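Succinate dehydrogenase subunit A (Mycolicibacterium smegmatis, PDB 7D6V) probably oxidises succinate to fumarate as the FAD-binding flavoprotein subunit of a membrane-bound succinate dehydrogenase, passing the electrons on to its iron-sulfur partner subunit. Local coordinates at residues Asn82-Ala87 and Pro604-Leu609; Glu479-Leu484 and Ala520-Glu525; Leu346-Arg351 and Asp379-Gly384; Val582-Gly587 and Val595-Glu600. All blocks are in the same frame, centred on the assembly; numbering follows the deposited sequence.

Interaction 1 (Asn82-Ala87 and Pro604-Leu609); sequences NNWRMA and PMRPDL
W84, in the first turn of helix 84-102, meets the loop residues P604, M605, R606 and D608. Its indole stacks against the P604 peptide: the backbone carbon P604 C lies 3.8 Å from the plane of the W84 ring, offset toward the rim, though the exact spacing is doubtful. R85 CB covers the opposite face. The ring lies between the P604 peptide and R85 CB. The apolar part of the contact is W84 CB on M605 CG at 3.9 Å, the two side chains sliding past each other in opposite directions. A chi1 of 56° sets W84 CG between the backbone N and the carbonyl carbon.

At its far rim the indole meets polar groups. The atom CZ3 of W84 sits over one face of the R606 guanidinium, 4.0 Å from R606 NE, with ring and guanidinium planes 86° apart. The carboxylate oxygen D608 OD2 approaches W84 CE3 obliquely at 3.9 Å.

The charged part follows from there. R606 NH2 and D608 OD2 form a long salt bridge of 3.6 Å within the loop, the oxygen lying well out of the guanidinium plane, so charge attraction alone joins them. R85 NH2 and R606 NH1 are 3.7 Å apart despite like charge. Both arginines form salt bridges with E88, one turn along the helix, and R85 also pairs with D399.

The chemistry implies that a large aromatic surface joins the 604-609 loop, which follows hairpin strand 594-597, to the start of this FAD-domain helix, while E88 probably offsets the repulsion between the arginines.

Interaction 2 (Glu479-Leu484 and Ala520-Glu525); sequences ENPYTL and ANVTVE
E479 lies beside N521-T523 and supplies both backbone bonds of the contact. Its amide donates to the carbonyl, E479 N to N521 O at 3.0 Å, from above the carbonyl plane. In return T523 N reaches E479 O at 3.1 Å, in plane and straighter, with an angle of 160° at the hydrogen. These bonds make a single beta bridge between E479 and V522. The side chain of E479 adds its methylene, CG lying 3.7 Å from N521 CB; the bend at chi2 (-81°) turns CD aside, and the carboxylate forms a salt bridge with R518.

N480 is the N-cap of helix 481-495, its OD1 accepting a weak bond from Y482 N. Proline suits the first turn, which needs no amide donor there, and the P481 ring is spent on packing: CG touches V522 CG2 at 3.7 Å, the two side chains crossing at about a right angle. The Y482 hydroxyl is hydrogen-bonded to P46 O of the neighbouring iron-sulfur subunit. L484 CD1 closes on V522 CB at 4.3 Å.

Backbone pairing thus fixes the chain just ahead of the helix, while V522 packs against both P481 and L484, giving the first turn apolar contact.

Interaction 3 (Leu346-Arg351 and Asp379-Gly384); sequences LDIASR and DAMEVG
L346-A349 and D379-V383 run nearly antiparallel, 164° apart, and come closest at D347 and A380, whose CA atoms are 4.0 Å apart, yet the two backbones exchange no hydrogen bonds and side chains make the join.

L346 contributes the largest share. Its CG stands anti to the backbone N (chi1 -179°), and the branch CD2 reaches M381 SD at 3.6 Å, the two side chains crossing obliquely. Nearer the backbone, L346 CB rests on V383 CG2 at 3.7 Å, the L346 and V383 side chains crossing at about a right angle. M381 suits this place because its chain is long and flexible: CG lies anti to the carbonyl carbon, and a bend at chi3 carries CE beside L346 O, at 3.4 Å, and toward I348 CG2, at 3.9 Å. I348 and M381 lie side by side and point the same way.

V383 begins strand 383-395, which pairs antiparallel with strand 246-253; T251 and M253 of that strand pack against V383, and M253 against M381 as well. The loop of L346 packs on the start of strand 383-395 and on T251, in a part of the chain consistent with the capping domain that flavoproteins of this family carry beside their FAD domain.

The small alanine methyls of A380 and A349 let the backbones come close, most of all at D347 and A380. D347 CB meets A380 CB at 3.6 Å, while the D347 carboxylate leads away and accepts from L275 N through OD1. A349, whose methyl points at the partner segment, sets CB 3.7 Å from D379 N.

Interaction 4 (Val582-Gly587 and Val595-Glu600); sequences VCRVSG and VTVTPE
A two-stranded antiparallel beta hairpin is formed by strands 582-585 and 594-597, and its rungs are R584 with V595 and C583 with T596. R584 and V595 make a hydrogen-bonded pair: R584 N reaches V595 O at 2.9 Å, and V595 N returns to R584 O at 2.9 Å. A further bond runs from V597 N to V582 O, nearly straight at 167°. C583 and T596 form the non-hydrogen-bonded pair between, where T596 CA sits 3.3 Å from V582 O in a CA-H...O contact. The strand directions are 149° apart, so the ribbon is twisted.

The alternation of a beta strand gives this hairpin two unlike faces. C583 and T596 share one, with C583 SG 3.8 Å from T596 CG2, and it turns to helix 532-556, touching C549 and K552; compact side chains fit there. V582, R584, V595 and V597 share the other. Here the R584 chain is extended from CG to NE, and V582 CG1, two residues back, lies over one guanidinium face, toward its rim, while V595 and V597 give the branched bulk that favours extended backbone. Farther along, P599 CG packs on V582 CG2 at 3.4 Å, the side chains at about a right angle.

In the fold
All four contacts are partly buried and at least 20 Å from the chain's centre. Interactions 2 and 4 rest on backbone hydrogen bonds, one a single bridge before a helix, the other a hairpin with four exposed residues; interactions 1 and 3 have none across them and rely mainly on side-chain packing, aromatic and charged in the first, mostly apolar in the third. Interactions 2 and 4 share helix 532-556 as a neighbour. Interactions 1 and 4 adjoin in sequence, the loop 604-609 following the hairpin. Interaction 3 lies at least 38 Å, centre to centre, from the others, probably in the capping domain, and interactions 1 and 2 lie on opposite sides of the chain's centre.

Interaction 1 (Asn82-Ala87 and Pro604-Leu609)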
loop_
_atom_site.group_PDB
_atom_site.type_symbol
_atom_site.label_atom_id
_atom_site.label_comp_id
_atom_site.label_asym_id
_atom_site.label_seq_id
_atom_site.Cartn_x
_atom_site.Cartn_y
_atom_site.Cartn_z
ATOM N N ASN A 82 19.047 -26.959 5.671
ATOM C CA ASN A 82 18.076 -26.347 6.567
ATOM C C ASN A 82 18.235 -26.865 7.988
ATOM O O ASN A 82 18.729 -27.969 8.223
ATOM C CB ASN A 82 16.660 -26.663 6.089
ATOM C CG ASN A 82 16.427 -26.279 4.651
ATOM O OD1 ASN A 82 16.594 -27.093 3.750
ATOM N ND2 ASN A 82 15.978 -25.057 4.431
ATOM N N ASN A 83 17.801 -26.051 8.947
ATOM C CA ASN A 83 17.500 -26.559 10.279
ATOM C C ASN A 83 16.233 -27.396 10.180
ATOM O O ASN A 83 15.141 -26.860 9.976
ATOM C CB ASN A 83 17.330 -25.413 11.271
ATOM C CG ASN A 83 17.497 -25.858 12.710
ATOM O OD1 ASN A 83 17.101 -26.960 13.081
ATOM N ND2 ASN A 83 18.089 -25.001 13.527
ATOM N N TRP A 84 16.380 -28.715 10.303
ATOM C CA TRP A 84 15.261 -29.613 10.052
ATOM C C TRP A 84 14.152 -29.441 11.079
ATOM O O TRP A 84 12.973 -29.587 10.744
ATOM C CB TRP A 84 15.754 -31.054 10.038
ATOM C CG TRP A 84 16.467 -31.437 11.284
ATOM C CD1 TRP A 84 17.799 -31.310 11.535
ATOM C CD2 TRP A 84 15.889 -32.018 12.458
ATOM N NE1 TRP A 84 18.089 -31.782 12.790
ATOM C CE2 TRP A 84 16.933 -32.220 13.377
ATOM C CE3 TRP A 84 14.591 -32.385 12.819
ATOM C CZ2 TRP A 84 16.719 -32.771 14.635
ATOM C CZ3 TRP A 84 14.381 -32.932 14.066
ATOM C CH2 TRP A 84 15.438 -33.120 14.959
ATOM N N ARG A 85 14.506 -29.141 12.330
ATOM C CA ARG A 85 13.489 -28.896 13.343
ATOM C C ARG A 85 12.659 -27.668 12.998
ATOM O O ARG A 85 11.427 -27.693 13.104
ATOM C CB ARG A 85 14.147 -28.743 14.711
ATOM C CG ARG A 85 13.175 -28.609 15.865
ATOM C CD ARG A 85 12.153 -29.725 15.900
ATOM N NE ARG A 85 11.339 -29.642 17.106
ATOM C CZ ARG A 85 10.114 -30.138 17.225
ATOM N NH1 ARG A 85 9.455 -30.007 18.365
ATOM N NH2 ARG A 85 9.546 -30.760 16.206
ATOM N N MET A 86 13.313 -26.593 12.557
ATOM C CA MET A 86 12.584 -25.387 12.182
ATOM C C MET A 86 11.700 -25.631 10.969
ATOM O O MET A 86 10.560 -25.162 10.923
ATOM C CB MET A 86 13.560 -24.245 11.914
ATOM C CG MET A 86 14.037 -23.540 13.166
ATOM S SD MET A 86 15.306 -22.311 12.834
ATOM C CE MET A 86 14.296 -20.910 12.371
ATOM N N ALA A 87 12.207 -26.370 9.981
ATOM C CA ALA A 87 11.420 -26.659 8.788
ATOM C C ALA A 87 10.200 -27.505 9.125
ATOM O O ALA A 87 9.086 -27.213 8.676
ATOM C CB ALA A 87 12.293 -27.356 7.746
ATOM N N PRO A 604 20.993 -35.609 11.346
ATOM C CA PRO A 604 20.065 -34.973 10.399
ATOM C C PRO A 604 18.585 -35.056 10.743
ATOM O O PRO A 604 17.974 -34.021 11.006
ATOM C CB PRO A 604 20.355 -35.708 9.078
ATOM C CG PRO A 604 21.253 -36.868 9.435
ATOM C CD PRO A 604 21.994 -36.432 10.648
ATOM N N MET A 605 18.003 -36.247 10.804
ATOM C CA MET A 605 16.552 -36.355 10.916
ATOM C C MET A 605 16.196 -37.693 11.542
ATOM O O MET A 605 16.646 -38.740 11.066
ATOM C CB MET A 605 15.879 -36.188 9.540
ATOM C CG MET A 605 15.937 -34.772 8.962
ATOM S SD MET A 605 15.553 -34.569 7.217
ATOM C CE MET A 605 16.634 -35.786 6.481
ATOM N N ARG A 606 15.402 -37.655 12.613
ATOM C CA ARG A 606 15.203 -38.841 13.435
ATOM C C ARG A 606 14.319 -39.908 12.759
ATOM O O ARG A 606 14.875 -40.918 12.311
ATOM C CB ARG A 606 14.699 -38.367 14.806
ATOM C CG ARG A 606 13.865 -37.083 14.728
ATOM C CD ARG A 606 12.829 -37.004 15.839
ATOM N NE ARG A 606 12.177 -35.701 15.882
ATOM C CZ ARG A 606 11.117 -35.378 15.149
ATOM N NH1 ARG A 606 10.586 -34.170 15.242
ATOM N NH2 ARG A 606 10.584 -36.266 14.324
ATOM N N PRO A 607 12.992 -39.771 12.639
ATOM C CA PRO A 607 12.284 -40.413 11.515
ATOM C C PRO A 607 11.964 -39.502 10.336
ATOM O O PRO A 607 11.182 -39.920 9.476
ATOM C CB PRO A 607 10.986 -40.884 12.179
ATOM C CG PRO A 607 10.714 -39.854 13.135
ATOM C CD PRO A 607 12.048 -39.677 13.775
ATOM N N ASP A 608 12.501 -38.283 10.277
ATOM C CA ASP A 608 12.234 -37.448 9.113
ATOM C C ASP A 608 13.138 -37.911 7.978
ATOM O O ASP A 608 13.812 -37.117 7.323
ATOM C CB ASP A 608 12.458 -35.970 9.431
ATOM C CG ASP A 608 11.446 -35.419 10.410
ATOM O OD1 ASP A 608 10.248 -35.727 10.267
ATOM O OD2 ASP A 608 11.853 -34.671 11.322
ATOM N N LEU A 609 13.107 -39.214 7.737
ATOM C CA LEU A 609 13.794 -39.949 6.688
ATOM C C LEU A 609 12.754 -40.750 5.925
ATOM O O LEU A 609 12.827 -41.971 5.780
ATOM C CB LEU A 609 14.889 -40.831 7.275
ATOM C CG LEU A 609 16.008 -40.120 8.045
ATOM C CD1 LEU A 609 16.841 -41.132 8.813
ATOM C CD2 LEU A 609 16.889 -39.306 7.117
#

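Interaction 2 (Glu479-Leu484 and Ala520-Glu525)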
loop_
_atom_site.group_PDB
_atom_site.type_symbol
_atom_site.label_atom_id
_atom_site.label_comp_id
_atom_site.label_asym_id
_atom_site.label_seq_id
_atom_site.Cartn_x
_atom_site.Cartn_y
_atom_site.Cartn_z
ATOM N N GLU A 479 34.747 12.731 6.622
ATOM C CA GLU A 479 34.161 11.812 5.659
ATOM C C GLU A 479 32.658 12.037 5.582
ATOM O O GLU A 479 31.981 12.122 6.608
ATOM C CB GLU A 479 34.443 10.357 6.037
ATOM C CG GLU A 479 35.912 10.014 6.156
ATOM C CD GLU A 479 36.558 9.758 4.812
ATOM O OE1 GLU A 479 37.801 9.829 4.727
ATOM O OE2 GLU A 479 35.821 9.489 3.842
ATOM N N ASN A 480 32.148 12.135 4.367
ATOM C CA ASN A 480 30.710 12.237 4.151
ATOM C C ASN A 480 30.066 10.862 4.295
ATOM O O ASN A 480 30.540 9.899 3.685
ATOM C CB ASN A 480 30.419 12.813 2.770
ATOM C CG ASN A 480 29.001 13.319 2.637
ATOM O OD1 ASN A 480 28.101 12.577 2.258
ATOM N ND2 ASN A 480 28.796 14.590 2.946
ATOM N N PRO A 481 29.009 10.726 5.103
ATOM C CA PRO A 481 28.362 9.408 5.236
ATOM C C PRO A 481 27.837 8.849 3.926
ATOM O O PRO A 481 27.924 7.638 3.693
ATOM C CB PRO A 481 27.221 9.677 6.229
ATOM C CG PRO A 481 27.574 10.948 6.905
ATOM C CD PRO A 481 28.364 11.752 5.934
ATOM N N TYR A 482 27.287 9.705 3.062
ATOM C CA TYR A 482 26.721 9.237 1.802
ATOM C C TYR A 482 27.800 8.683 0.882
ATOM O O TYR A 482 27.596 7.657 0.220
ATOM C CB TYR A 482 25.961 10.376 1.124
ATOM C CG TYR A 482 24.758 10.856 1.900
ATOM C CD1 TYR A 482 23.508 10.292 1.700
ATOM C CD2 TYR A 482 24.870 11.873 2.835
ATOM C CE1 TYR A 482 22.408 10.725 2.405
ATOM C CE2 TYR A 482 23.773 12.312 3.547
ATOM C CZ TYR A 482 22.546 11.734 3.327
ATOM O OH TYR A 482 21.450 12.167 4.030
ATOM N N THR A 483 28.957 9.344 0.832
ATOM C CA THR A 483 30.064 8.862 0.014
ATOM C C THR A 483 30.552 7.502 0.495
ATOM O O THR A 483 30.775 6.585 -0.308
ATOM C CB THR A 483 31.199 9.888 0.032
ATOM O OG1 THR A 483 30.787 11.064 -0.672
ATOM C CG2 THR A 483 32.450 9.328 -0.618
ATOM N N LEU A 484 30.711 7.346 1.811
ATOM C CA LEU A 484 31.147 6.069 2.364
ATOM C C LEU A 484 30.129 4.973 2.079
ATOM O O LEU A 484 30.498 3.843 1.737
ATOM C CB LEU A 484 31.371 6.199 3.870
ATOM C CG LEU A 484 32.679 6.801 4.383
ATOM C CD1 LEU A 484 32.546 7.147 5.855
ATOM C CD2 LEU A 484 33.843 5.867 4.168
ATOM N N ALA A 520 36.087 6.074 10.875
ATOM C CA ALA A 520 36.399 6.769 12.116
ATOM C C ALA A 520 36.415 8.284 11.959
ATOM O O ALA A 520 36.441 8.991 12.970
ATOM C CB ALA A 520 37.745 6.293 12.659
ATOM N N ASN A 521 36.401 8.794 10.729
ATOM C CA ASN A 521 36.453 10.224 10.463
ATOM C C ASN A 521 35.131 10.784 9.959
ATOM O O ASN A 521 35.100 11.913 9.464
ATOM C CB ASN A 521 37.559 10.531 9.455
ATOM C CG ASN A 521 38.937 10.250 10.000
ATOM O OD1 ASN A 521 39.265 10.642 11.117
ATOM N ND2 ASN A 521 39.755 9.565 9.213
ATOM N N VAL A 522 34.040 10.031 10.073
ATOM C CA VAL A 522 32.770 10.469 9.507
ATOM C C VAL A 522 32.245 11.660 10.299
ATOM O O VAL A 522 32.109 11.607 11.526
ATOM C CB VAL A 522 31.759 9.313 9.459
ATOM C CG1 VAL A 522 31.458 8.773 10.849
ATOM C CG2 VAL A 522 30.482 9.762 8.782
ATOM N N THR A 523 31.971 12.755 9.598
ATOM C CA THR A 523 31.479 13.981 10.206
ATOM C C THR A 523 30.073 14.260 9.696
ATOM O O THR A 523 29.812 14.150 8.495
ATOM C CB THR A 523 32.400 15.162 9.895
ATOM O OG1 THR A 523 33.750 14.819 10.221
ATOM C CG2 THR A 523 31.989 16.380 10.700
ATOM N N VAL A 524 29.176 14.618 10.607
ATOM C CA VAL A 524 27.784 14.902 10.285
ATOM C C VAL A 524 27.541 16.386 10.506
ATOM O O VAL A 524 27.902 16.933 11.554
ATOM C CB VAL A 524 26.826 14.047 11.131
ATOM C CG1 VAL A 524 25.413 14.568 11.031
ATOM C CG2 VAL A 524 26.886 12.600 10.689
ATOM N N GLU A 525 26.939 17.037 9.515
ATOM C CA GLU A 525 26.632 18.458 9.578
ATOM C C GLU A 525 25.171 18.647 9.963
ATOM O O GLU A 525 24.289 17.983 9.412
ATOM C CB GLU A 525 26.916 19.138 8.236
ATOM C CG GLU A 525 28.052 18.515 7.442
ATOM C CD GLU A 525 29.398 18.665 8.125
ATOM O OE1 GLU A 525 29.588 19.663 8.854
ATOM O OE2 GLU A 525 30.266 17.790 7.931
#

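Interaction 3 (Leu346-Arg351 and Asp379-Gly384)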
loop_
_atom_site.group_PDB
_atom_site.type_symbol
_atom_site.label_atom_id
_atom_site.label_comp_id
_atom_site.label_asym_id
_atom_site.label_seq_id
_atom_site.Cartn_x
_atom_site.Cartn_y
_atom_site.Cartn_z
ATOM N N LEU A 346 17.776 -7.321 -22.266
ATOM C CA LEU A 346 16.514 -8.066 -22.203
ATOM C C LEU A 346 15.413 -7.342 -22.988
ATOM O O LEU A 346 14.452 -6.804 -22.435
ATOM C CB LEU A 346 16.088 -8.315 -20.748
ATOM C CG LEU A 346 14.798 -9.104 -20.494
ATOM C CD1 LEU A 346 14.993 -10.594 -20.683
ATOM C CD2 LEU A 346 14.257 -8.807 -19.110
ATOM N N ASP A 347 15.604 -7.301 -24.302
ATOM C CA ASP A 347 14.643 -6.662 -25.190
ATOM C C ASP A 347 13.535 -7.633 -25.577
ATOM O O ASP A 347 13.801 -8.723 -26.092
ATOM C CB ASP A 347 15.330 -6.123 -26.443
ATOM C CG ASP A 347 16.290 -7.117 -27.051
ATOM O OD1 ASP A 347 16.534 -8.167 -26.422
ATOM O OD2 ASP A 347 16.797 -6.847 -28.159
ATOM N N ILE A 348 12.293 -7.229 -25.323
ATOM C CA ILE A 348 11.109 -7.945 -25.779
ATOM C C ILE A 348 10.358 -7.170 -26.849
ATOM O O ILE A 348 9.382 -7.687 -27.412
ATOM C CB ILE A 348 10.181 -8.281 -24.594
ATOM C CG1 ILE A 348 9.179 -9.374 -24.967
ATOM C CG2 ILE A 348 9.452 -7.046 -24.134
ATOM C CD1 ILE A 348 9.826 -10.673 -25.335
ATOM N N ALA A 349 10.792 -5.947 -27.159
ATOM C CA ALA A 349 10.111 -5.139 -28.164
ATOM C C ALA A 349 10.224 -5.762 -29.549
ATOM O O ALA A 349 9.219 -5.935 -30.248
ATOM C CB ALA A 349 10.681 -3.724 -28.165
ATOM N N SER A 350 11.442 -6.117 -29.962
ATOM C CA SER A 350 11.647 -6.720 -31.273
ATOM C C SER A 350 11.269 -8.195 -31.229
ATOM O O SER A 350 12.062 -9.067 -31.596
ATOM C CB SER A 350 13.099 -6.542 -31.721
ATOM O OG SER A 350 13.993 -7.121 -30.787
ATOM N N ARG A 351 10.049 -8.465 -30.785
ATOM C CA ARG A 351 9.543 -9.806 -30.526
ATOM C C ARG A 351 8.034 -9.765 -30.740
ATOM O O ARG A 351 7.529 -8.915 -31.480
ATOM C CB ARG A 351 9.963 -10.283 -29.126
ATOM C CG ARG A 351 11.353 -10.889 -29.089
ATOM C CD ARG A 351 11.428 -12.140 -29.948
ATOM N NE ARG A 351 12.799 -12.616 -30.107
ATOM C CZ ARG A 351 13.472 -12.595 -31.252
ATOM N NH1 ARG A 351 14.715 -13.050 -31.300
ATOM N NH2 ARG A 351 12.901 -12.124 -32.351
ATOM N N ASP A 379 10.957 -0.565 -26.269
ATOM C CA ASP A 379 12.361 -0.399 -25.920
ATOM C C ASP A 379 12.824 -1.503 -24.982
ATOM O O ASP A 379 12.031 -2.089 -24.243
ATOM C CB ASP A 379 12.610 0.968 -25.273
ATOM C CG ASP A 379 12.401 2.113 -26.241
ATOM O OD1 ASP A 379 12.677 1.931 -27.444
ATOM O OD2 ASP A 379 11.957 3.194 -25.800
ATOM N N ALA A 380 14.127 -1.769 -25.019
ATOM C CA ALA A 380 14.728 -2.790 -24.176
ATOM C C ALA A 380 14.795 -2.328 -22.723
ATOM O O ALA A 380 14.683 -1.139 -22.409
ATOM C CB ALA A 380 16.130 -3.139 -24.671
ATOM N N MET A 381 14.986 -3.292 -21.833
ATOM C CA MET A 381 15.102 -3.024 -20.409
ATOM C C MET A 381 16.574 -2.869 -20.035
ATOM O O MET A 381 17.460 -2.843 -20.892
ATOM C CB MET A 381 14.409 -4.128 -19.618
ATOM C CG MET A 381 12.956 -4.301 -19.999
ATOM S SD MET A 381 12.221 -5.798 -19.336
ATOM C CE MET A 381 11.493 -6.481 -20.821
ATOM N N GLU A 382 16.847 -2.750 -18.742
ATOM C CA GLU A 382 18.186 -2.479 -18.234
ATOM C C GLU A 382 18.477 -3.390 -17.045
ATOM O O GLU A 382 18.832 -2.936 -15.959
ATOM C CB GLU A 382 18.330 -1.012 -17.850
ATOM C CG GLU A 382 19.758 -0.516 -17.832
ATOM C CD GLU A 382 20.230 -0.079 -19.200
ATOM O OE1 GLU A 382 19.373 0.137 -20.080
ATOM O OE2 GLU A 382 21.452 0.076 -19.387
ATOM N N VAL A 383 18.278 -4.685 -17.223
ATOM C CA VAL A 383 18.227 -5.611 -16.103
ATOM C C VAL A 383 19.631 -6.033 -15.682
ATOM O O VAL A 383 20.601 -5.915 -16.433
ATOM C CB VAL A 383 17.361 -6.833 -16.451
ATOM C CG1 VAL A 383 15.944 -6.393 -16.747
ATOM C CG2 VAL A 383 17.946 -7.571 -17.640
ATOM N N GLY A 384 19.731 -6.533 -14.449
ATOM C CA GLY A 384 20.979 -6.982 -13.874
ATOM C C GLY A 384 20.772 -7.616 -12.510
ATOM O O GLY A 384 19.666 -7.606 -11.963
#

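Interaction 4 (Val582-Gly587 and Val595-Glu600)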
loop_
_atom_site.group_PDB
_atom_site.type_symbol
_atom_site.label_atom_id
_atom_site.label_comp_id
_atom_site.label_asym_id
_atom_site.label_seq_id
_atom_site.Cartn_x
_atom_site.Cartn_y
_atom_site.Cartn_z
ATOM N N VAL A 582 29.754 -20.507 11.704
ATOM C CA VAL A 582 29.159 -19.503 12.586
ATOM C C VAL A 582 30.092 -18.310 12.781
ATOM O O VAL A 582 31.299 -18.474 12.974
ATOM C CB VAL A 582 28.820 -20.156 13.939
ATOM C CG1 VAL A 582 28.287 -19.140 14.903
ATOM C CG2 VAL A 582 27.835 -21.283 13.750
ATOM N N CYS A 583 29.528 -17.101 12.771
ATOM C CA CYS A 583 30.281 -15.861 12.941
ATOM C C CYS A 583 30.136 -15.311 14.358
ATOM O O CYS A 583 29.052 -15.361 14.946
ATOM C CB CYS A 583 29.810 -14.802 11.942
ATOM S SG CYS A 583 29.798 -15.331 10.221
ATOM N N ARG A 584 31.228 -14.763 14.897
ATOM C CA ARG A 584 31.223 -14.190 16.239
ATOM C C ARG A 584 32.149 -12.981 16.288
ATOM O O ARG A 584 33.002 -12.795 15.421
ATOM C CB ARG A 584 31.652 -15.212 17.296
ATOM C CG ARG A 584 30.516 -15.985 17.924
ATOM C CD ARG A 584 31.046 -17.185 18.678
ATOM N NE ARG A 584 30.066 -18.262 18.759
ATOM C CZ ARG A 584 30.311 -19.518 18.404
ATOM N NH1 ARG A 584 31.504 -19.855 17.939
ATOM N NH2 ARG A 584 29.363 -20.436 18.511
ATOM N N VAL A 585 31.972 -12.160 17.327
ATOM C CA VAL A 585 32.763 -10.950 17.540
ATOM C C VAL A 585 33.986 -11.271 18.387
ATOM O O VAL A 585 33.892 -11.987 19.390
ATOM C CB VAL A 585 31.911 -9.851 18.202
ATOM C CG1 VAL A 585 32.793 -8.817 18.869
ATOM C CG2 VAL A 585 31.031 -9.187 17.181
ATOM N N SER A 586 35.142 -10.732 17.988
ATOM C CA SER A 586 36.390 -10.920 18.724
ATOM C C SER A 586 36.719 -9.738 19.632
ATOM O O SER A 586 36.827 -9.909 20.850
ATOM C CB SER A 586 37.540 -11.174 17.743
ATOM O OG SER A 586 37.406 -12.446 17.142
ATOM N N GLY A 587 36.882 -8.549 19.077
ATOM C CA GLY A 587 37.111 -7.368 19.893
ATOM C C GLY A 587 37.930 -6.282 19.212
ATOM O O GLY A 587 38.820 -6.532 18.407
ATOM N N VAL A 595 35.307 -13.452 13.830
ATOM C CA VAL A 595 35.916 -14.751 13.583
ATOM C C VAL A 595 34.810 -15.711 13.174
ATOM O O VAL A 595 33.755 -15.757 13.819
ATOM C CB VAL A 595 36.673 -15.272 14.818
ATOM C CG1 VAL A 595 36.870 -16.772 14.732
ATOM C CG2 VAL A 595 38.008 -14.581 14.936
ATOM N N THR A 596 35.038 -16.451 12.094
ATOM C CA THR A 596 34.091 -17.437 11.597
ATOM C C THR A 596 34.646 -18.834 11.845
ATOM O O THR A 596 35.795 -19.121 11.496
ATOM C CB THR A 596 33.809 -17.220 10.110
ATOM O OG1 THR A 596 33.593 -15.826 9.867
ATOM C CG2 THR A 596 32.561 -17.956 9.705
ATOM N N VAL A 597 33.828 -19.693 12.448
ATOM C CA VAL A 597 34.224 -21.030 12.869
ATOM C C VAL A 597 33.326 -22.029 12.138
ATOM O O VAL A 597 32.364 -21.654 11.474
ATOM C CB VAL A 597 34.132 -21.197 14.402
ATOM C CG1 VAL A 597 34.867 -22.444 14.883
ATOM C CG2 VAL A 597 34.672 -19.960 15.102
ATOM N N THR A 598 33.660 -23.316 12.252
ATOM C CA THR A 598 32.978 -24.385 11.523
ATOM C C THR A 598 32.435 -25.441 12.479
ATOM O O THR A 598 33.131 -26.419 12.793
ATOM C CB THR A 598 33.929 -25.018 10.512
ATOM O OG1 THR A 598 35.002 -25.659 11.210
ATOM C CG2 THR A 598 34.511 -23.961 9.597
ATOM N N PRO A 599 31.211 -25.285 12.978
ATOM C CA PRO A 599 30.583 -26.344 13.775
ATOM C C PRO A 599 29.740 -27.290 12.930
ATOM O O PRO A 599 29.325 -26.978 11.814
ATOM C CB PRO A 599 29.685 -25.566 14.747
ATOM C CG PRO A 599 29.372 -24.339 14.030
ATOM C CD PRO A 599 30.580 -23.980 13.222
ATOM N N GLU A 600 29.469 -28.458 13.504
ATOM C CA GLU A 600 28.651 -29.477 12.862
ATOM C C GLU A 600 27.188 -29.329 13.256
ATOM O O GLU A 600 26.861 -28.895 14.363
ATOM C CB GLU A 600 29.137 -30.883 13.220
ATOM C CG GLU A 600 30.618 -31.098 12.998
ATOM C CD GLU A 600 31.029 -30.873 11.557
ATOM O OE1 GLU A 600 30.611 -31.662 10.686
ATOM O OE2 GLU A 600 31.769 -29.902 11.297
#